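Local coordinates for protein halogenase PltM (Pseudomonas fluorescens, PDB 6BZN) that halogenates phenolic substrates with unusual substrate and halide versatility, probably as a flavin-dependent enzyme of the tryptophan halogenase family, at residues A[26-31]-A[190-195]; A[75-80]-A[359-364]; A[329-334]-A[387-392]; A[338-343]-A[355-360]. All blocks are in the same frame, centred on the assembly; numbering follows the deposited sequence.

The four contacts bring distant parts of the chain together in and around the nucleotide-binding core. Interaction 1 pairs strands of the parallel sheet and touches interaction 4, where D191 O lies 2.9 Å from L339 N, a probable hydrogen bond; their centres are about 11 Å apart. Interactions 2 and 4 both use helix 352-374, which presents different faces to helix 68-81 and to P340. Interaction 3 closes a chain loop that encloses interaction 4, and N331 O lies 2.8 Å from L338 N between them. I361 of interaction 2 lies about 4 Å, side chain to side chain, from the FAD-binding A34; Q341 of interaction 4 binds other, additional FAD molecules.

Interaction 1: residues A[26-31]-A[190-195]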
loop_
_atom_site.group_PDB
_atom_site.type_symbol
_atom_site.label_atom_id
_atom_site.label_comp_id
_atom_site.label_asym_id
_atom_site.label_seq_id
_atom_site.Cartn_x
_atom_site.Cartn_y
_atom_site.Cartn_z
ATOM N N VAL A 26 -6.519 22.796 -11.691
ATOM C CA VAL A 26 -6.543 21.338 -11.665
ATOM C C VAL A 26 -7.890 20.804 -11.160
ATOM O O VAL A 26 -8.435 21.300 -10.170
ATOM C CB VAL A 26 -5.411 20.772 -10.775
ATOM C CG1 VAL A 26 -5.356 19.251 -10.853
ATOM C CG2 VAL A 26 -4.067 21.360 -11.171
ATOM N N ILE A 27 -8.410 19.797 -11.852
ATOM C CA ILE A 27 -9.516 18.983 -11.369
ATOM C C ILE A 27 -8.939 17.655 -10.888
ATOM O O ILE A 27 -8.072 17.051 -11.550
ATOM C CB ILE A 27 -10.594 18.785 -12.450
ATOM C CG1 ILE A 27 -11.346 20.101 -12.655
ATOM C CG2 ILE A 27 -11.593 17.705 -12.056
ATOM C CD1 ILE A 27 -12.108 20.196 -13.960
ATOM N N ILE A 28 -9.402 17.214 -9.722
ATOM C CA ILE A 28 -8.986 15.950 -9.126
ATOM C C ILE A 28 -10.227 15.079 -8.973
ATOM O O ILE A 28 -11.188 15.502 -8.345
ATOM C CB ILE A 28 -8.334 16.157 -7.751
ATOM C CG1 ILE A 28 -7.064 17.001 -7.893
ATOM C CG2 ILE A 28 -7.950 14.819 -7.119
ATOM C CD1 ILE A 28 -6.472 17.452 -6.582
ATOM N N ILE A 29 -10.210 13.888 -9.565
ATOM C CA ILE A 29 -11.287 12.920 -9.398
ATOM C C ILE A 29 -10.933 12.022 -8.210
ATOM O O ILE A 29 -9.898 11.360 -8.227
ATOM C CB ILE A 29 -11.508 12.052 -10.649
ATOM C CG1 ILE A 29 -11.729 12.918 -11.900
ATOM C CG2 ILE A 29 -12.734 11.161 -10.469
ATOM C CD1 ILE A 29 -11.421 12.158 -13.168
ATOM N N GLY A 30 -11.802 11.997 -7.196
ATOM C CA GLY A 30 -11.621 11.186 -5.989
ATOM C C GLY A 30 -11.249 12.032 -4.779
ATOM O O GLY A 30 -10.301 12.820 -4.827
ATOM N N SER A 31 -11.989 11.881 -3.687
ATOM C CA SER A 31 -11.777 12.688 -2.501
ATOM C C SER A 31 -11.280 11.827 -1.338
ATOM O O SER A 31 -11.398 12.250 -0.184
ATOM C CB SER A 31 -13.077 13.397 -2.108
ATOM O OG SER A 31 -14.068 12.454 -1.702
ATOM N N ILE A 190 -6.337 15.149 -12.657
ATOM C CA ILE A 190 -5.663 14.066 -11.938
ATOM C C ILE A 190 -6.712 13.049 -11.519
ATOM O O ILE A 190 -7.674 13.397 -10.841
ATOM C CB ILE A 190 -4.911 14.593 -10.707
ATOM C CG1 ILE A 190 -3.818 15.546 -11.171
ATOM C CG2 ILE A 190 -4.293 13.448 -9.896
ATOM C CD1 ILE A 190 -3.187 16.351 -10.059
ATOM N N ASP A 191 -6.529 11.800 -11.933
ATOM C CA ASP A 191 -7.411 10.729 -11.519
ATOM C C ASP A 191 -6.875 10.096 -10.239
ATOM O O ASP A 191 -5.922 9.295 -10.273
ATOM C CB ASP A 191 -7.562 9.660 -12.597
ATOM C CG ASP A 191 -8.739 8.729 -12.339
ATOM O OD1 ASP A 191 -9.144 8.537 -11.164
ATOM O OD2 ASP A 191 -9.283 8.198 -13.337
ATOM N N ALA A 192 -7.525 10.427 -9.130
ATOM C CA ALA A 192 -7.173 9.921 -7.810
ATOM C C ALA A 192 -8.193 8.889 -7.339
ATOM O O ALA A 192 -8.284 8.602 -6.148
ATOM C CB ALA A 192 -7.094 11.086 -6.823
ATOM N N ALA A 193 -8.955 8.324 -8.267
ATOM C CA ALA A 193 -9.921 7.276 -7.941
ATOM C C ALA A 193 -9.209 5.903 -7.923
ATOM O O ALA A 193 -8.008 5.817 -8.060
ATOM C CB ALA A 193 -11.056 7.297 -8.947
ATOM N N ALA A 194 -9.942 4.817 -7.753
ATOM C CA ALA A 194 -9.284 3.508 -7.611
ATOM C C ALA A 194 -9.609 2.642 -8.822
ATOM O O ALA A 194 -9.286 3.055 -9.953
ATOM C CB ALA A 194 -9.646 2.860 -6.277
ATOM N N GLN A 195 -10.249 1.480 -8.622
ATOM C CA GLN A 195 -10.610 0.620 -9.745
ATOM C C GLN A 195 -11.663 1.289 -10.646
ATOM O O GLN A 195 -11.746 0.947 -11.824
ATOM C CB GLN A 195 -11.063 -0.793 -9.302
ATOM C CG GLN A 195 -10.772 -1.842 -10.381
ATOM C CD GLN A 195 -11.153 -3.271 -10.013
ATOM O OE1 GLN A 195 -10.583 -3.870 -9.093
ATOM N NE2 GLN A 195 -12.092 -3.843 -10.764
#
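I190 is tied to strand 24-29 by both its backbone and its side chain. Its N donates to I27 O at 2.8 Å with an N-H...O angle of 168°, and its O accepts from I29 N at 2.9 Å. The two bonds straddle I28, as expected of a parallel pair, and the CA of I28 adds a C-H...O contact to the same I190 carbonyl. The I190 side chain runs back toward the start of the neighbouring strand, because CG1 stands beside the backbone N (chi1 -63°), and CD1 ends 3.7 Å from V26 CG1. On this face T38 and L42 of helix 33-44 close over I190. This is the centre of the five-stranded parallel sheet of a Rossmann-type nucleotide-binding fold: strand 24-29 leads into G30, which probably opens a GxGxxG motif and lies close to D53, a residue seen to bind FAD in this protein. I29, whose side chain points to the other face with D191, meets P198 of helix 198-203 there. Its carbonyl continues the pairing beyond the last strand residue, since I29 O accepts from A192 N at 2.7 Å; the donor lies in the carbonyl plane but the bond is bent, at 135°. A192 thereby brings its CB to 3.8 Å from I28 CG2 on the I190 side. The next amide turns elsewhere: A193 N donates to D191 OD1 at 2.9 Å, closing an Asx turn just past the end of the strand, while D191 OD2 is engaged by S197 OG.

Interaction 2: residues A[75-80]-A[359-364]; sequences RLLSKR and ESILRL
L362 reaches across to helix 68-81 as a fork, and its two methyl branches are divided between successive leucines. Its CB already points to the other helix, and with CG anti to the backbone N (chi1 -166°) the fork of CD1 and CD2 is carried to L76 and L77. CD2 meets L76 CB at 3.7 Å, the two side chains crossing at about a right angle. CD1 lies at a slant against L77, 3.8 Å from L77 CD2, and also has the aliphatic root of R80 beside it, with R80 CB at 4.2 Å. L77 in turn uses a single methyl, CD2, for both L362 and I361; I361 CG2 comes within 3.9 Å of it, and the two side chains stand about perpendicular. Only aliphatic side-chain atoms meet between these segments. The charged end of R80 leaves for a salt bridge with D448, and F447 of helix 444-452 packs on both L76 and L362. This is near-parallel helix-helix packing through leucines, the short axes 10.1 Å apart at a crossing angle of 24°, and it sets I361 beside A34, which is seen to bind FAD in this protein.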
loop_
_atom_site.group_PDB
_atom_site.type_symbol
_atom_site.label_atom_id
_atom_site.label_comp_id
_atom_site.label_asym_id
_atom_site.label_seq_id
_atom_site.Cartn_x
_atom_site.Cartn_y
_atom_site.Cartn_z
ATOM N N ARG A 75 5.544 12.254 5.855
ATOM C CA ARG A 75 6.381 13.296 6.463
ATOM C C ARG A 75 7.081 14.140 5.390
ATOM O O ARG A 75 7.197 15.361 5.545
ATOM C CB ARG A 75 7.399 12.691 7.445
ATOM C CG ARG A 75 6.780 12.195 8.753
ATOM C CD ARG A 75 7.757 11.345 9.580
ATOM N NE ARG A 75 8.790 12.143 10.245
ATOM C CZ ARG A 75 9.953 11.681 10.739
ATOM N NH1 ARG A 75 10.288 10.391 10.678
ATOM N NH2 ARG A 75 10.799 12.538 11.302
ATOM N N LEU A 76 7.531 13.500 4.304
ATOM C CA LEU A 76 8.127 14.228 3.183
ATOM C C LEU A 76 7.110 15.178 2.520
ATOM O O LEU A 76 7.426 16.342 2.241
ATOM C CB LEU A 76 8.712 13.273 2.150
ATOM C CG LEU A 76 10.053 12.633 2.543
ATOM C CD1 LEU A 76 10.359 11.428 1.666
ATOM C CD2 LEU A 76 11.180 13.664 2.457
ATOM N N LEU A 77 5.895 14.688 2.283
ATOM C CA LEU A 77 4.829 15.528 1.749
ATOM C C LEU A 77 4.557 16.735 2.640
ATOM O O LEU A 77 4.459 17.873 2.152
ATOM C CB LEU A 77 3.538 14.718 1.571
ATOM C CG LEU A 77 3.510 13.860 0.315
ATOM C CD1 LEU A 77 2.463 12.749 0.445
ATOM C CD2 LEU A 77 3.242 14.727 -0.913
ATOM N N SER A 78 4.444 16.465 3.934
ATOM C CA SER A 78 4.226 17.490 4.941
ATOM C C SER A 78 5.321 18.568 4.931
ATOM O O SER A 78 5.025 19.756 4.952
ATOM C CB SER A 78 4.142 16.839 6.322
ATOM O OG SER A 78 3.903 17.801 7.335
ATOM N N LYS A 79 6.572 18.139 4.861
ATOM C CA LYS A 79 7.701 19.070 4.916
ATOM C C LYS A 79 7.913 19.765 3.577
ATOM O O LYS A 79 8.163 20.969 3.536
ATOM C CB LYS A 79 8.978 18.355 5.365
ATOM C CG LYS A 79 10.008 19.295 5.986
ATOM C CD LYS A 79 9.588 19.698 7.400
ATOM C CE LYS A 79 10.536 20.695 8.040
ATOM N NZ LYS A 79 10.298 20.758 9.515
ATOM N N ARG A 80 7.808 19.011 2.486
ATOM C CA ARG A 80 7.962 19.561 1.131
ATOM C C ARG A 80 6.969 20.689 0.840
ATOM O O ARG A 80 7.320 21.631 0.131
ATOM C CB ARG A 80 7.824 18.449 0.085
ATOM C CG ARG A 80 7.813 18.880 -1.370
ATOM C CD ARG A 80 9.133 19.521 -1.751
ATOM N NE ARG A 80 9.138 19.936 -3.146
ATOM C CZ ARG A 80 8.566 21.043 -3.619
ATOM N NH1 ARG A 80 7.922 21.879 -2.817
ATOM N NH2 ARG A 80 8.662 21.321 -4.923
ATOM N N GLU A 359 4.290 8.396 -2.838
ATOM C CA GLU A 359 5.494 8.759 -3.603
ATOM C C GLU A 359 5.096 9.404 -4.921
ATOM O O GLU A 359 5.701 10.399 -5.330
ATOM C CB GLU A 359 6.423 7.573 -3.845
ATOM C CG GLU A 359 7.712 8.041 -4.521
ATOM C CD GLU A 359 8.769 6.975 -4.678
ATOM O OE1 GLU A 359 8.738 5.980 -3.925
ATOM O OE2 GLU A 359 9.642 7.158 -5.569
ATOM N N SER A 360 4.056 8.880 -5.561
ATOM C CA SER A 360 3.618 9.439 -6.848
ATOM C C SER A 360 3.125 10.877 -6.688
ATOM O O SER A 360 3.405 11.746 -7.529
ATOM C CB SER A 360 2.542 8.549 -7.503
ATOM O OG SER A 360 2.296 8.992 -8.824
ATOM N N ILE A 361 2.413 11.152 -5.597
ATOM C CA ILE A 361 1.947 12.525 -5.327
ATOM C C ILE A 361 3.150 13.455 -5.157
ATOM O O ILE A 361 3.194 14.561 -5.703
ATOM C CB ILE A 361 1.017 12.596 -4.102
ATOM C CG1 ILE A 361 -0.257 11.792 -4.369
ATOM C CG2 ILE A 361 0.664 14.042 -3.743
ATOM C CD1 ILE A 361 -1.052 11.482 -3.111
ATOM N N LEU A 362 4.128 12.970 -4.402
ATOM C CA LEU A 362 5.334 13.711 -4.110
ATOM C C LEU A 362 6.139 14.043 -5.368
ATOM O O LEU A 362 6.698 15.140 -5.487
ATOM C CB LEU A 362 6.153 12.890 -3.125
ATOM C CG LEU A 362 7.319 13.463 -2.352
ATOM C CD1 LEU A 362 6.995 14.777 -1.664
ATOM C CD2 LEU A 362 7.730 12.387 -1.351
ATOM N N ARG A 363 6.170 13.115 -6.320
ATOM C CA ARG A 363 6.827 13.343 -7.597
ATOM C C ARG A 363 6.010 14.227 -8.541
ATOM O O ARG A 363 6.584 15.068 -9.235
ATOM C CB ARG A 363 7.111 12.016 -8.290
ATOM C CG ARG A 363 8.180 11.187 -7.608
ATOM C CD ARG A 363 8.233 9.793 -8.187
ATOM N NE ARG A 363 9.344 8.988 -7.669
ATOM C CZ ARG A 363 10.588 8.972 -8.161
ATOM N NH1 ARG A 363 10.947 9.741 -9.184
ATOM N NH2 ARG A 363 11.497 8.166 -7.617
ATOM N N LEU A 364 4.697 14.019 -8.582
ATOM C CA LEU A 364 3.817 14.731 -9.520
ATOM C C LEU A 364 3.603 16.212 -9.175
ATOM O O LEU A 364 3.599 17.068 -10.071
ATOM C CB LEU A 364 2.453 14.018 -9.596
ATOM C CG LEU A 364 1.387 14.665 -10.487
ATOM C CD1 LEU A 364 1.783 14.646 -11.953
ATOM C CD2 LEU A 364 0.038 13.981 -10.251
#

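Interaction 3: residues A[329-334]-A[387-392]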
loop_
_atom_site.group_PDB
_atom_site.type_symbol
_atom_site.label_atom_id
_atom_site.label_comp_id
_atom_site.label_asym_id
_atom_site.label_seq_id
_atom_site.Cartn_x
_atom_site.Cartn_y
_atom_site.Cartn_z
ATOM N N VAL A 329 -0.649 0.672 -19.467
ATOM C CA VAL A 329 0.432 0.815 -20.437
ATOM C C VAL A 329 1.051 2.227 -20.417
ATOM O O VAL A 329 2.213 2.405 -20.793
ATOM C CB VAL A 329 -0.019 0.412 -21.868
ATOM C CG1 VAL A 329 -0.527 -1.019 -21.885
ATOM C CG2 VAL A 329 -1.093 1.339 -22.419
ATOM N N GLN A 330 0.260 3.217 -20.010
ATOM C CA GLN A 330 0.699 4.606 -19.820
ATOM C C GLN A 330 -0.179 5.174 -18.724
ATOM O O GLN A 330 -1.244 4.613 -18.439
ATOM C CB GLN A 330 0.469 5.459 -21.069
ATOM C CG GLN A 330 1.341 5.122 -22.268
ATOM C CD GLN A 330 1.126 6.089 -23.435
ATOM O OE1 GLN A 330 0.088 6.734 -23.537
ATOM N NE2 GLN A 330 2.111 6.184 -24.313
ATOM N N ASN A 331 0.250 6.264 -18.111
ATOM C CA ASN A 331 -0.616 6.947 -17.159
ATOM C C ASN A 331 -0.495 8.453 -17.079
ATOM O O ASN A 331 -1.073 9.057 -16.189
ATOM C CB ASN A 331 -0.444 6.303 -15.767
ATOM C CG ASN A 331 0.789 6.799 -15.039
ATOM O OD1 ASN A 331 1.734 7.275 -15.657
ATOM N ND2 ASN A 331 0.788 6.687 -13.711
ATOM N N VAL A 332 0.235 9.071 -18.006
ATOM C CA VAL A 332 0.287 10.524 -18.098
ATOM C C VAL A 332 0.069 10.924 -19.547
ATOM O O VAL A 332 0.394 10.169 -20.470
ATOM C CB VAL A 332 1.623 11.101 -17.577
ATOM C CG1 VAL A 332 1.856 10.710 -16.120
ATOM C CG2 VAL A 332 2.807 10.645 -18.419
ATOM N N GLY A 333 -0.483 12.115 -19.729
ATOM C CA GLY A 333 -0.583 12.753 -21.050
ATOM C C GLY A 333 -0.309 14.227 -20.912
ATOM O O GLY A 333 0.071 14.697 -19.844
ATOM N N ASP A 334 -0.531 14.971 -21.995
ATOM C CA ASP A 334 -0.407 16.425 -21.972
ATOM C C ASP A 334 -1.269 17.034 -20.857
ATOM O O ASP A 334 -0.829 17.954 -20.168
ATOM C CB ASP A 334 -0.861 17.038 -23.319
ATOM C CG ASP A 334 0.084 16.721 -24.480
ATOM O OD1 ASP A 334 1.157 16.120 -24.267
ATOM O OD2 ASP A 334 -0.259 17.077 -25.628
ATOM N N ARG A 387 7.240 6.678 -15.228
ATOM C CA ARG A 387 8.327 5.736 -15.021
ATOM C C ARG A 387 8.311 5.179 -13.598
ATOM O O ARG A 387 8.367 3.971 -13.418
ATOM C CB ARG A 387 9.673 6.382 -15.347
ATOM C CG ARG A 387 10.872 5.495 -15.051
ATOM C CD ARG A 387 12.141 6.114 -15.613
ATOM N NE ARG A 387 13.349 5.431 -15.139
ATOM C CZ ARG A 387 14.392 6.001 -14.526
ATOM N NH1 ARG A 387 14.440 7.306 -14.274
ATOM N NH2 ARG A 387 15.428 5.241 -14.163
ATOM N N HIS A 388 8.224 6.051 -12.597
ATOM C CA HIS A 388 8.064 5.588 -11.220
ATOM C C HIS A 388 6.844 4.653 -11.058
ATOM O O HIS A 388 6.979 3.544 -10.550
ATOM C CB HIS A 388 7.952 6.748 -10.231
ATOM C CG HIS A 388 7.426 6.312 -8.906
ATOM N ND1 HIS A 388 6.138 6.576 -8.493
ATOM C CD2 HIS A 388 7.969 5.509 -7.964
ATOM C CE1 HIS A 388 5.934 6.009 -7.320
ATOM N NE2 HIS A 388 7.027 5.346 -6.983
ATOM N N CYS A 389 5.666 5.081 -11.516
ATOM C CA CYS A 389 4.441 4.329 -11.222
ATOM C C CYS A 389 4.424 2.963 -11.896
ATOM O O CYS A 389 4.127 1.938 -11.249
ATOM C CB CYS A 389 3.190 5.115 -11.597
ATOM S SG CYS A 389 1.699 4.261 -11.026
ATOM N N LEU A 390 4.783 2.931 -13.176
ATOM C CA LEU A 390 4.763 1.664 -13.911
ATOM C C LEU A 390 5.838 0.702 -13.374
ATOM O O LEU A 390 5.573 -0.481 -13.239
ATOM C CB LEU A 390 4.913 1.859 -15.421
ATOM C CG LEU A 390 3.873 2.734 -16.150
ATOM C CD1 LEU A 390 3.827 2.389 -17.642
ATOM C CD2 LEU A 390 2.467 2.723 -15.561
ATOM N N ASN A 391 7.022 1.221 -13.050
ATOM C CA ASN A 391 8.070 0.392 -12.429
ATOM C C ASN A 391 7.636 -0.126 -11.068
ATOM O O ASN A 391 7.924 -1.274 -10.724
ATOM C CB ASN A 391 9.394 1.158 -12.268
ATOM C CG ASN A 391 10.117 1.402 -13.573
ATOM O OD1 ASN A 391 9.682 0.985 -14.629
ATOM N ND2 ASN A 391 11.253 2.099 -13.493
ATOM N N ALA A 392 6.972 0.720 -10.282
ATOM C CA ALA A 392 6.461 0.322 -8.957
ATOM C C ALA A 392 5.445 -0.832 -9.011
ATOM O O ALA A 392 5.540 -1.798 -8.236
ATOM C CB ALA A 392 5.862 1.517 -8.254
#
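N331 and C389 meet through the tip of the asparagine. From N331 CB the side chain takes the crowded position, CG lying between the backbone N and the carbonyl carbon (chi1 81°), and this turns the amide toward helix 383-406. CB itself only approaches the helix, and CG is the first atom to make a loose contact, 4.4 Å from L390 CD2. ND2 rests on C389, 3.6 Å from C389 CB and 3.7 Å from C389 SG, in a contact of van der Waals kind. The polar demand of that nitrogen is met from another direction, by a hydrogen bond to T343 OG1, so a partner outside the two segments helps to fix the rotation of the amide.

Earlier in the loop, at V329, the other methyl of L390 makes the contact: CD1 leans against the backbone, 3.5 Å from V329 O and 3.9 Å from V329 C. Here the loop offers main chain rather than side chain, since the side chains of V329 and Q330 start off away from the helix; V329 is exposed, and burial deepens toward N331. The backbone of N331 is gripped as well, its N by E386 OE2 of the same helix and its O by L338. In the chain the loop joins strand 327-328 to strand 336-338, the latter an outermost strand of the parallel sheet, with helix 383-406 along one flank and the short helix 340-343 wedged beside C389.

Interaction 4: residues A[338-343]-A[355-360]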
loop_
_atom_site.group_PDB
_atom_site.type_symbol
_atom_site.label_atom_id
_atom_site.label_comp_id
_atom_site.label_asym_id
_atom_site.label_seq_id
_atom_site.Cartn_x
_atom_site.Cartn_y
_atom_site.Cartn_z
ATOM N N LEU A 338 -2.905 9.810 -14.156
ATOM C CA LEU A 338 -3.540 8.831 -13.295
ATOM C C LEU A 338 -2.617 8.602 -12.114
ATOM O O LEU A 338 -1.442 8.285 -12.291
ATOM C CB LEU A 338 -3.746 7.498 -14.017
ATOM C CG LEU A 338 -4.920 7.347 -14.981
ATOM C CD1 LEU A 338 -5.059 8.496 -15.943
ATOM C CD2 LEU A 338 -4.831 6.014 -15.704
ATOM N N LEU A 339 -3.148 8.762 -10.911
ATOM C CA LEU A 339 -2.405 8.361 -9.728
ATOM C C LEU A 339 -2.338 6.826 -9.645
ATOM O O LEU A 339 -3.009 6.121 -10.417
ATOM C CB LEU A 339 -3.013 8.997 -8.478
ATOM C CG LEU A 339 -2.764 10.493 -8.285
ATOM C CD1 LEU A 339 -3.374 10.905 -6.951
ATOM C CD2 LEU A 339 -1.297 10.879 -8.322
ATOM N N PRO A 340 -1.499 6.289 -8.736
ATOM C CA PRO A 340 -1.265 4.834 -8.778
ATOM C C PRO A 340 -2.472 3.924 -8.696
ATOM O O PRO A 340 -2.549 3.003 -9.497
ATOM C CB PRO A 340 -0.318 4.607 -7.606
ATOM C CG PRO A 340 0.505 5.850 -7.634
ATOM C CD PRO A 340 -0.493 6.950 -7.889
ATOM N N GLN A 341 -3.426 4.166 -7.801
ATOM C CA GLN A 341 -4.621 3.295 -7.750
ATOM C C GLN A 341 -5.401 3.242 -9.068
ATOM O O GLN A 341 -5.945 2.189 -9.430
ATOM C CB GLN A 341 -5.584 3.718 -6.641
ATOM C CG GLN A 341 -5.106 3.441 -5.240
ATOM C CD GLN A 341 -5.165 1.964 -4.857
ATOM O OE1 GLN A 341 -4.143 1.375 -4.499
ATOM N NE2 GLN A 341 -6.366 1.370 -4.891
ATOM N N ALA A 342 -5.469 4.375 -9.764
ATOM C CA ALA A 342 -6.100 4.433 -11.072
ATOM C C ALA A 342 -5.267 3.737 -12.167
ATOM O O ALA A 342 -5.806 3.404 -13.216
ATOM C CB ALA A 342 -6.376 5.875 -11.451
ATOM N N THR A 343 -3.969 3.544 -11.923
ATOM C CA THR A 343 -3.022 2.989 -12.893
ATOM C C THR A 343 -2.829 1.498 -12.754
ATOM O O THR A 343 -2.881 0.752 -13.743
ATOM C CB THR A 343 -1.633 3.651 -12.706
ATOM O OG1 THR A 343 -1.780 5.067 -12.819
ATOM C CG2 THR A 343 -0.649 3.190 -13.740
ATOM N N ILE A 355 2.271 3.157 -0.397
ATOM C CA ILE A 355 3.612 3.646 -0.627
ATOM C C ILE A 355 3.693 4.270 -2.016
ATOM O O ILE A 355 4.130 5.419 -2.160
ATOM C CB ILE A 355 4.662 2.517 -0.510
ATOM C CG1 ILE A 355 4.662 1.943 0.912
ATOM C CG2 ILE A 355 6.021 3.048 -0.910
ATOM C CD1 ILE A 355 5.540 0.717 1.111
ATOM N N THR A 356 3.268 3.508 -3.027
ATOM C CA THR A 356 3.336 3.979 -4.405
ATOM C C THR A 356 2.517 5.263 -4.562
ATOM O O THR A 356 2.981 6.221 -5.199
ATOM C CB THR A 356 2.840 2.908 -5.386
ATOM O OG1 THR A 356 3.528 1.673 -5.133
ATOM C CG2 THR A 356 3.075 3.324 -6.808
ATOM N N THR A 357 1.325 5.281 -3.960
ATOM C CA THR A 357 0.459 6.469 -3.961
ATOM C C THR A 357 1.141 7.739 -3.432
ATOM O O THR A 357 1.142 8.774 -4.107
ATOM C CB THR A 357 -0.836 6.202 -3.180
ATOM O OG1 THR A 357 -1.574 5.173 -3.844
ATOM C CG2 THR A 357 -1.721 7.462 -3.084
ATOM N N PHE A 358 1.695 7.685 -2.224
ATOM C CA PHE A 358 2.243 8.895 -1.625
ATOM C C PHE A 358 3.488 9.346 -2.369
ATOM O O PHE A 358 3.719 10.550 -2.519
ATOM C CB PHE A 358 2.541 8.714 -0.126
ATOM C CG PHE A 358 1.326 8.378 0.714
ATOM C CD1 PHE A 358 0.060 8.851 0.392
ATOM C CD2 PHE A 358 1.461 7.611 1.859
ATOM C CE1 PHE A 358 -1.037 8.533 1.176
ATOM C CE2 PHE A 358 0.359 7.288 2.649
ATOM C CZ PHE A 358 -0.891 7.739 2.298
ATOM N N GLU A 359 4.290 8.396 -2.838
ATOM C CA GLU A 359 5.494 8.759 -3.603
ATOM C C GLU A 359 5.096 9.404 -4.921
ATOM O O GLU A 359 5.701 10.399 -5.330
ATOM C CB GLU A 359 6.423 7.573 -3.845
ATOM C CG GLU A 359 7.712 8.041 -4.521
ATOM C CD GLU A 359 8.769 6.975 -4.678
ATOM O OE1 GLU A 359 8.738 5.980 -3.925
ATOM O OE2 GLU A 359 9.642 7.158 -5.569
ATOM N N SER A 360 4.056 8.880 -5.561
ATOM C CA SER A 360 3.618 9.439 -6.848
ATOM C C SER A 360 3.125 10.877 -6.688
ATOM O O SER A 360 3.405 11.746 -7.529
ATOM C CB SER A 360 2.542 8.549 -7.503
ATOM O OG SER A 360 2.296 8.992 -8.824
HETATM O O HOH W 1 0.938 7.736 -10.933
HETATM O O HOH W 2 -3.458 6.423 -5.937
HETATM O O HOH W 3 -3.357 3.838 -2.253
#
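P340 is driven into helix 352-374 by the outer corner of its ring. CG sits 3.4 Å from S360 CB, and CD is 3.5 Å from the same carbon; both are closer than ordinary carbon-carbon contacts. CG also lies over the backbone, 3.5 Å from T356 O, while T356 CG2 lies 3.7 Å from P340 CG. Since a proline has no amide hydrogen, the ring suits this position in the first turn of helix 340-343, directly after the N-cap residue L339.

To the flanks the fit slackens and water takes over. L339 CD2 touches S360 OG at 4.1 Å, and one water joins that hydroxyl to L338 O. Beyond the proline a second water accepts from Q341 N and donates to T357 OG1. A third donates to T357 OG1 at 2.7 Å and, weakly, to Q341 OE1. T357 OG1 is thus held by two waters while also bonded to G353 O of its own helix. The hydrated edge borders Q341, whose O is hydrogen-bonded to Y326 OH; Q341 and Y326 are seen in this protein to bind FAD molecules other than the one held at A34, although none is bound here.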